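Local coordinates for DUF4621 domain-containing protein (Parabacteroides distasonis, PDB 4H3W), which is a putative secreted protein of unknown function, built from two beta-barrel domains, at residues A[108-113]-A[183-188]; A[233-238]-A[251-256]. One frame throughout, in Å; residues are numbered along the deposited sequence.

Contact 1 (A[108-113]-A[183-188]); sequences ASLDCS and TNAPAD
L110 and A108 lean on A185 and P186 where the loop between strands 172-177 and 194-200 folds back over the start of strand 109-117, an inner strand of an antiparallel sheet in the first beta barrel. A108, just ahead of strand 109-117, and L110, within it, flank S109, whose side chain turns away, and both present apolar groups to the loop. The nearer touch is made by one branch of the leucine: CD2 of L110 lies 4.2 Å from CB of A185. CD1 continues trans from CA (chi2 164°), which leaves CD2 as the branch that reaches the alanine methyl; CD1 of L110 stays 5.3 Å from CB of A185. A second, looser touch joins A108 to the proline ring.

The two loop groups come as a unit. A185 and P186 are joined by a trans peptide and both have extended, polyproline-like backbone angles, which sets A185 CB 3.5 Å from P186 CD. Together the pairs bury just 93 Å², through van der Waals contact alone.

Farther out, the strand is held by its partners in the antiparallel sheet: L110 bonds through its backbone to L133 and D111 to D178, while OD1 of D111 is tied to OG1 of T132. Just before the loop segment, OE1 of Q181 accepts from the N-H of D111, and Q181 and W182 also pack on L110. At the outer end of the patch, A108 CB stands 4.4 Å from P186 CD.

Contact 2 (A[233-238]-A[251-256]); sequences ARIYGE and MVIMDE
I235 reaches across the inside of the second beta barrel to meet M251, a selenomethionine, and the two strands that carry them belong to different antiparallel sheets. The packing is tightest around the selenium: CD1 of I235 lies 3.8 Å from SE of M251, and CG2 of I235 is 3.9 Å from CE of M251. Both branches of the isoleucine are thus used along the end of a single side chain. M251 extends with CG anti to its own backbone N (chi1 173°), then bends at chi3 (-71°), which brings CE round beside CG2 and leaves the two chains crossing at a slant. F279 and L297 also pack on M251, and L22 and L322 on I235.

I253 marks the looser part, with its CD1 4.3 Å from CD1 of I235. On the other side of strand 233-240, Y236 turns away from the contact and is partly exposed; NH2 of R234 sits 4.0 Å above its ring plane, displaced toward the rim. Inside, the touching groups are methyls and one selenium. Behind them the backbones stand well apart, I235 CA lying 9.8 Å from M251 CA. The sheets therefore meet here by dispersion and hydrophobic burial, without directional bonds.

Overall arrangement
Contacts 1 and 2 sit at opposite sides of the centre of an elongated chain, one in each barrel region. Their centres are 66 Å apart and their nearest atoms about 47 Å, so neither touches the other. They also follow in series along the sequence: the 108-113/183-188 pairing is complete before residues 233-238 begin. Contact 1 is the more peripheral, its centre 38 Å from that of the chain against 27 Å for contact 2. The two differ in kind, a partly buried loop-on-strand patch against a fully buried sheet-to-sheet one. With no known active site or ligand to relate them to, both are best read as local barrel packing.

Contact 1 (A[108-113]-A[183-188])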
loop_
_atom_site.group_PDB
_atom_site.type_symbol
_atom_site.label_atom_id
_atom_site.label_comp_id
_atom_site.label_asym_id
_atom_site.label_seq_id
_atom_site.Cartn_x
_atom_site.Cartn_y
_atom_site.Cartn_z
ATOM N N ALA A 108 11.271 30.059 24.515
ATOM C CA ALA A 108 10.090 29.517 25.171
ATOM C C ALA A 108 10.159 28.001 25.278
ATOM O O ALA A 108 10.976 27.351 24.618
ATOM C CB ALA A 108 8.836 29.932 24.420
ATOM N N SER A 109 9.303 27.462 26.135
ATOM C CA SER A 109 9.151 26.036 26.324
ATOM C C SER A 109 7.671 25.747 26.487
ATOM O O SER A 109 7.057 26.185 27.461
ATOM C CB SER A 109 9.929 25.570 27.545
ATOM O OG SER A 109 10.111 24.167 27.500
ATOM N N LEU A 110 7.095 25.024 25.526
ATOM C CA LEU A 110 5.636 24.797 25.481
ATOM C C LEU A 110 5.286 23.323 25.477
ATOM O O LEU A 110 5.752 22.571 24.619
ATOM C CB LEU A 110 5.025 25.430 24.240
ATOM C CG LEU A 110 5.295 26.915 24.054
ATOM C CD1 LEU A 110 4.990 27.316 22.623
ATOM C CD2 LEU A 110 4.471 27.728 25.041
ATOM N N ASP A 111 4.445 22.924 26.420
ATOM C CA ASP A 111 3.948 21.558 26.474
ATOM C C ASP A 111 2.760 21.460 25.556
ATOM O O ASP A 111 1.757 22.172 25.737
ATOM C CB ASP A 111 3.586 21.176 27.904
ATOM C CG ASP A 111 4.779 21.266 28.838
ATOM O OD1 ASP A 111 5.937 21.259 28.341
ATOM O OD2 ASP A 111 4.549 21.338 30.056
ATOM N N CYS A 112 2.882 20.552 24.587
ATOM C CA CYS A 112 1.988 20.455 23.467
ATOM C C CYS A 112 1.431 19.048 23.281
ATOM O O CYS A 112 1.931 18.084 23.860
ATOM C CB CYS A 112 2.731 20.857 22.186
ATOM S SG CYS A 112 3.120 22.604 22.088
ATOM N N SER A 113 0.377 18.957 22.477
ATOM C CA SER A 113 -0.161 17.679 21.978
ATOM C C SER A 113 -0.484 17.806 20.513
ATOM O O SER A 113 -1.031 18.827 20.091
ATOM C CB SER A 113 -1.444 17.271 22.692
ATOM O OG SER A 113 -1.234 17.070 24.073
ATOM N N THR A 183 -0.447 31.727 26.748
ATOM C CA THR A 183 -0.719 33.157 27.011
ATOM C C THR A 183 0.510 33.893 27.545
ATOM O O THR A 183 0.756 35.045 27.180
ATOM C CB THR A 183 -1.863 33.367 28.011
ATOM O OG1 THR A 183 -2.878 32.395 27.789
ATOM C CG2 THR A 183 -2.472 34.762 27.846
ATOM N N ASN A 184 1.270 33.234 28.418
ATOM C CA ASN A 184 2.456 33.837 29.043
ATOM C C ASN A 184 3.702 33.886 28.164
ATOM O O ASN A 184 4.689 34.532 28.521
ATOM C CB ASN A 184 2.822 33.083 30.322
ATOM C CG ASN A 184 1.793 33.253 31.410
ATOM O OD1 ASN A 184 0.848 34.028 31.268
ATOM N ND2 ASN A 184 1.966 32.525 32.505
ATOM N N ALA A 185 3.680 33.191 27.036
ATOM C CA ALA A 185 4.860 33.118 26.189
ATOM C C ALA A 185 5.074 34.428 25.428
ATOM O O ALA A 185 4.109 35.133 25.128
ATOM C CB ALA A 185 4.744 31.955 25.221
ATOM N N PRO A 186 6.338 34.742 25.091
ATOM C CA PRO A 186 6.624 35.913 24.244
ATOM C C PRO A 186 5.796 35.911 22.954
ATOM O O PRO A 186 5.492 34.843 22.416
ATOM C CB PRO A 186 8.116 35.762 23.937
ATOM C CG PRO A 186 8.667 34.971 25.085
ATOM C CD PRO A 186 7.569 34.048 25.523
ATOM N N ALA A 187 5.419 37.088 22.470
ATOM C CA ALA A 187 4.516 37.197 21.313
ATOM C C ALA A 187 5.085 36.540 20.056
ATOM O O ALA A 187 4.331 35.990 19.270
ATOM C CB ALA A 187 4.173 38.654 21.032
ATOM N N ASP A 188 6.407 36.588 19.879
ATOM C CA ASP A 188 7.063 35.955 18.719
ATOM C C ASP A 188 7.576 34.512 18.985
ATOM O O ASP A 188 8.459 34.021 18.268
ATOM C CB ASP A 188 8.214 36.847 18.213
ATOM C CG ASP A 188 9.466 36.798 19.111
ATOM O OD1 ASP A 188 9.351 36.612 20.342
ATOM O OD2 ASP A 188 10.580 36.961 18.569
#

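Contact 2 (A[233-238]-A[251-256])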
loop_
_atom_site.group_PDB
_atom_site.type_symbol
_atom_site.label_atom_id
_atom_site.label_comp_id
_atom_site.label_asym_id
_atom_site.label_seq_id
_atom_site.Cartn_x
_atom_site.Cartn_y
_atom_site.Cartn_z
ATOM N N ALA A 233 -5.974 -31.379 -18.441
ATOM C CA ALA A 233 -4.779 -30.540 -18.574
ATOM C C ALA A 233 -4.445 -29.836 -17.297
ATOM O O ALA A 233 -5.186 -29.884 -16.336
ATOM C CB ALA A 233 -4.981 -29.522 -19.696
ATOM N N ARG A 234 -3.282 -29.187 -17.273
ATOM C CA ARG A 234 -2.963 -28.298 -16.193
ATOM C C ARG A 234 -2.184 -27.125 -16.734
ATOM O O ARG A 234 -1.469 -27.217 -17.753
ATOM C CB ARG A 234 -2.193 -28.976 -15.028
ATOM C CG ARG A 234 -0.947 -29.773 -15.358
ATOM C CD ARG A 234 -0.577 -30.696 -14.189
ATOM N NE ARG A 234 0.852 -31.011 -14.097
ATOM C CZ ARG A 234 1.493 -31.898 -14.860
ATOM N NH1 ARG A 234 0.855 -32.579 -15.814
ATOM N NH2 ARG A 234 2.791 -32.094 -14.677
ATOM N N ILE A 235 -2.345 -26.024 -16.035
ATOM C CA ILE A 235 -1.542 -24.840 -16.270
ATOM C C ILE A 235 -0.598 -24.752 -15.104
ATOM O O ILE A 235 -1.049 -24.747 -13.947
ATOM C CB ILE A 235 -2.393 -23.597 -16.373
ATOM C CG1 ILE A 235 -3.258 -23.710 -17.629
ATOM C CG2 ILE A 235 -1.507 -22.350 -16.402
ATOM C CD1 ILE A 235 -4.356 -22.692 -17.697
ATOM N N TYR A 236 0.699 -24.705 -15.379
ATOM C CA TYR A 236 1.662 -24.787 -14.288
ATOM C C TYR A 236 2.957 -24.108 -14.618
ATOM O O TYR A 236 3.224 -23.804 -15.764
ATOM C CB TYR A 236 1.920 -26.249 -13.880
ATOM C CG TYR A 236 2.788 -27.094 -14.814
ATOM C CD1 TYR A 236 2.435 -27.293 -16.145
ATOM C CD2 TYR A 236 3.936 -27.735 -14.334
ATOM C CE1 TYR A 236 3.205 -28.084 -16.985
ATOM C CE2 TYR A 236 4.717 -28.527 -15.166
ATOM C CZ TYR A 236 4.347 -28.699 -16.490
ATOM O OH TYR A 236 5.113 -29.484 -17.313
ATOM N N GLY A 237 3.760 -23.892 -13.581
ATOM C CA GLY A 237 5.120 -23.373 -13.737
ATOM C C GLY A 237 5.629 -22.583 -12.545
ATOM O O GLY A 237 5.023 -22.597 -11.464
ATOM N N GLU A 238 6.740 -21.877 -12.756
ATOM C CA GLU A 238 7.419 -21.212 -11.661
ATOM C C GLU A 238 7.156 -19.698 -11.665
ATOM O O GLU A 238 7.079 -19.023 -12.705
ATOM C CB GLU A 238 8.939 -21.492 -11.663
ATOM C CG GLU A 238 9.506 -21.533 -10.235
ATOM C CD GLU A 238 10.983 -21.194 -10.103
ATOM O OE1 GLU A 238 11.548 -20.501 -10.982
ATOM O OE2 GLU A 238 11.576 -21.615 -9.087
HETATM N N MSE A 251 -6.553 -17.723 -10.459
HETATM C CA MSE A 251 -6.534 -17.636 -11.912
HETATM C C MSE A 251 -7.932 -17.553 -12.478
HETATM O O MSE A 251 -8.810 -18.374 -12.151
HETATM C CB MSE A 251 -5.814 -18.881 -12.460
HETATM C CG MSE A 251 -5.919 -18.910 -13.979
HETATM SE SE MSE A 251 -4.706 -20.249 -14.762
HETATM C CE MSE A 251 -3.007 -19.355 -14.425
ATOM N N VAL A 252 -8.154 -16.574 -13.356
ATOM C CA VAL A 252 -9.395 -16.483 -14.092
ATOM C C VAL A 252 -9.111 -16.560 -15.571
ATOM O O VAL A 252 -8.255 -15.866 -16.106
ATOM C CB VAL A 252 -10.183 -15.192 -13.782
ATOM C CG1 VAL A 252 -11.564 -15.228 -14.452
ATOM C CG2 VAL A 252 -10.310 -14.990 -12.270
ATOM N N ILE A 253 -9.860 -17.429 -16.238
ATOM C CA ILE A 253 -9.746 -17.596 -17.657
ATOM C C ILE A 253 -10.828 -16.740 -18.280
ATOM O O ILE A 253 -11.974 -16.896 -17.923
ATOM C CB ILE A 253 -9.945 -19.072 -18.071
ATOM C CG1 ILE A 253 -8.996 -20.009 -17.301
ATOM C CG2 ILE A 253 -9.768 -19.226 -19.576
ATOM C CD1 ILE A 253 -7.548 -19.760 -17.572
HETATM N N MSE A 254 -10.440 -15.891 -19.239
HETATM C CA MSE A 254 -11.330 -14.937 -19.889
HETATM C C MSE A 254 -11.494 -15.238 -21.366
HETATM O O MSE A 254 -10.545 -15.617 -22.062
HETATM C CB MSE A 254 -10.733 -13.536 -19.809
HETATM C CG MSE A 254 -10.388 -13.033 -18.407
HETATM SE SE MSE A 254 -12.069 -12.586 -17.518
HETATM C CE MSE A 254 -12.102 -10.609 -17.763
ATOM N N ASP A 255 -12.709 -15.027 -21.874
ATOM C CA ASP A 255 -13.012 -15.222 -23.282
ATOM C C ASP A 255 -12.707 -13.957 -24.107
ATOM O O ASP A 255 -12.186 -12.969 -23.563
ATOM C CB ASP A 255 -14.450 -15.707 -23.420
ATOM C CG ASP A 255 -15.505 -14.594 -23.258
ATOM O OD1 ASP A 255 -15.199 -13.371 -23.217
ATOM O OD2 ASP A 255 -16.682 -14.977 -23.216
ATOM N N GLU A 256 -12.969 -14.011 -25.408
ATOM C CA GLU A 256 -12.611 -12.904 -26.324
ATOM C C GLU A 256 -13.317 -11.583 -26.006
ATOM O O GLU A 256 -12.856 -10.530 -26.427
ATOM C CB GLU A 256 -12.886 -13.275 -27.777
ATOM C CG GLU A 256 -14.335 -13.582 -28.109
ATOM C CD GLU A 256 -14.525 -14.068 -29.548
ATOM O OE1 GLU A 256 -13.688 -13.757 -30.421
ATOM O OE2 GLU A 256 -15.524 -14.756 -29.803
#